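Local coordinates for sorbitol-6-phosphate dehydrogenase (Erwinia amylovora CFBP1430, PDB 5O3Z), which probably catalyses the oxidation of sorbitol 6-phosphate at carbon 2, as a short-chain dehydrogenase/reductase of the fire blight bacterium, at residues 141-146 against 186-191. Sequence-based numbering, arbitrary orientation.
Sequences IQINSK and LMLGNL
Asn-144 ND2, in a side chain lying alongside Met-187, gives two hydrogen bonds: one to Lys-162 O in helix 156-176, the other nearly straight to Gln-142 OE1 (2.9 Å, 159°). ND2 stands above the plane of the Gln-142 side-chain carbonyl; Ser-185 OG is a second partner of OE1. The asparagine's other branch, OD1, accepts from the following backbone N, Ser-145 N (2.8 Å), on an in-plane lone pair. Met-187 packs against this amide: its bent chain (chi3 -69°) carries CE to 3.3 Å from Asn-144 OD1, near Ser-145 O as well. The backbones are joined as parallel strands, Leu-186 N reaching Gln-142 O (2.9 Å) and Leu-186 O receiving Asn-144 N (2.8 Å). The next rung, Leu-188 N to Asn-144 O, is weak, but Lys-146 N makes a short, bent bond to Leu-188 O (2.8 Å). On the opposite face of the sheet Ile-143 CG2 meets Leu-188 CD1 at 3.7 Å, where Leu-188 also touches Val-234 of helix 231-242. One water accepts from Lys-146 NZ (2.6 Å) and weakly from Asn-190 ND2. These strands and helix 156-176 form a beta-alpha-beta unit of the Rossmann fold. An amide held at both its oxygen and its nitrogen has its rotation fixed and ties this strand to helix 156-176, whose Tyr-158 and Lys-162 are spaced as in the family's Tyr-X-X-X-Lys motif.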
loop_
_atom_site.group_PDB
_atom_site.type_symbol
_atom_site.label_atom_id
_atom_site.label_comp_id
_atom_site.label_asym_id
_atom_site.label_seq_id
_atom_site.Cartn_x
_atom_site.Cartn_y
_atom_site.Cartn_z
ATOM N N ILE A 141 4.381 -14.380 15.292
ATOM C CA ILE A 141 5.137 -13.857 14.178
ATOM C C ILE A 141 5.172 -14.874 13.106
ATOM O O ILE A 141 5.695 -15.975 13.312
ATOM C CB ILE A 141 6.554 -13.464 14.617
ATOM C CG1 ILE A 141 6.457 -12.194 15.492
ATOM C CG2 ILE A 141 7.436 -13.169 13.416
ATOM C CD1 ILE A 141 7.684 -11.920 16.329
ATOM N N GLN A 142 4.705 -14.498 11.901
ATOM C CA GLN A 142 4.827 -15.357 10.725
ATOM C C GLN A 142 6.011 -15.050 9.823
ATOM O O GLN A 142 6.236 -13.908 9.429
ATOM C CB GLN A 142 3.568 -15.194 9.850
ATOM C CG GLN A 142 3.406 -16.271 8.771
ATOM C CD GLN A 142 2.670 -15.785 7.478
ATOM O OE1 GLN A 142 2.442 -14.579 7.259
ATOM N NE2 GLN A 142 2.391 -16.746 6.575
ATOM N N ILE A 143 6.715 -16.054 9.382
ATOM C CA ILE A 143 7.739 -15.881 8.329
ATOM C C ILE A 143 7.021 -15.836 6.966
ATOM O O ILE A 143 6.334 -16.766 6.619
ATOM C CB ILE A 143 8.754 -17.008 8.354
ATOM C CG1 ILE A 143 9.390 -17.147 9.764
ATOM C CG2 ILE A 143 9.804 -16.776 7.312
ATOM C CD1 ILE A 143 9.799 -15.799 10.436
ATOM N N ASN A 144 7.152 -14.710 6.242
ATOM C CA ASN A 144 6.478 -14.491 5.003
ATOM C C ASN A 144 7.628 -14.093 4.062
ATOM O O ASN A 144 8.816 -14.422 4.335
ATOM C CB ASN A 144 5.327 -13.482 5.248
ATOM C CG ASN A 144 4.254 -13.493 4.140
ATOM O OD1 ASN A 144 4.548 -13.367 2.943
ATOM N ND2 ASN A 144 3.029 -13.617 4.559
ATOM N N SER A 145 7.319 -13.348 3.015
ATOM C CA SER A 145 8.139 -13.250 1.852
ATOM C C SER A 145 7.797 -11.917 1.199
ATOM O O SER A 145 6.668 -11.430 1.332
ATOM C CB SER A 145 7.816 -14.365 0.887
ATOM O OG SER A 145 8.514 -14.253 -0.371
ATOM N N LYS A 146 8.721 -11.381 0.433
ATOM C CA LYS A 146 8.351 -10.268 -0.446
ATOM C C LYS A 146 7.270 -10.681 -1.476
ATOM O O LYS A 146 6.474 -9.856 -1.926
ATOM C CB LYS A 146 9.589 -9.696 -1.098
ATOM C CG LYS A 146 10.280 -10.610 -2.047
ATOM C CD LYS A 146 11.398 -9.841 -2.712
ATOM C CE LYS A 146 12.426 -10.729 -3.361
ATOM N NZ LYS A 146 11.965 -11.080 -4.731
ATOM N N LEU A 186 6.576 -11.163 8.658
ATOM C CA LEU A 186 7.877 -10.656 8.266
ATOM C C LEU A 186 8.109 -10.933 6.841
ATOM O O LEU A 186 8.143 -12.088 6.445
ATOM C CB LEU A 186 9.029 -11.307 9.091
ATOM C CG LEU A 186 9.051 -11.163 10.598
ATOM C CD1 LEU A 186 10.431 -11.566 11.173
ATOM C CD2 LEU A 186 8.649 -9.732 11.018
ATOM N N MET A 187 8.260 -9.882 6.021
ATOM C CA MET A 187 8.342 -10.072 4.622
ATOM C C MET A 187 9.772 -10.175 4.191
ATOM O O MET A 187 10.433 -9.201 3.858
ATOM C CB MET A 187 7.510 -8.973 3.881
ATOM C CG MET A 187 6.288 -8.490 4.659
ATOM S SD MET A 187 5.043 -9.780 4.954
ATOM C CE MET A 187 4.409 -10.065 3.278
ATOM N N LEU A 188 10.300 -11.376 4.134
ATOM C CA LEU A 188 11.729 -11.546 3.834
ATOM C C LEU A 188 12.079 -11.370 2.414
ATOM O O LEU A 188 11.323 -11.747 1.517
ATOM C CB LEU A 188 12.196 -12.953 4.244
ATOM C CG LEU A 188 11.886 -13.300 5.711
ATOM C CD1 LEU A 188 12.530 -14.616 6.043
ATOM C CD2 LEU A 188 12.212 -12.254 6.762
ATOM N N GLY A 189 13.276 -10.825 2.144
ATOM C CA GLY A 189 13.844 -10.902 0.819
ATOM C C GLY A 189 14.418 -12.304 0.632
ATOM O O GLY A 189 14.089 -13.211 1.391
ATOM N N ASN A 190 15.307 -12.449 -0.327
ATOM C CA ASN A 190 15.828 -13.730 -0.749
ATOM C C ASN A 190 16.990 -14.148 0.153
ATOM O O ASN A 190 17.907 -13.355 0.389
ATOM C CB ASN A 190 16.354 -13.646 -2.185
ATOM C CG ASN A 190 15.274 -13.343 -3.216
ATOM O OD1 ASN A 190 14.286 -14.081 -3.334
ATOM N ND2 ASN A 190 15.530 -12.334 -4.070
ATOM N N LEU A 191 16.934 -15.373 0.678
ATOM C CA LEU A 191 17.983 -15.931 1.559
ATOM C C LEU A 191 18.957 -16.662 0.648
ATOM O O LEU A 191 18.932 -17.896 0.509
ATOM C CB LEU A 191 17.335 -16.839 2.567
ATOM C CG LEU A 191 16.122 -16.236 3.275
ATOM C CD1 LEU A 191 15.284 -17.342 3.874
ATOM C CD2 LEU A 191 16.593 -15.327 4.377
HETATM O O HOH W 1 13.758 -10.836 -6.529
#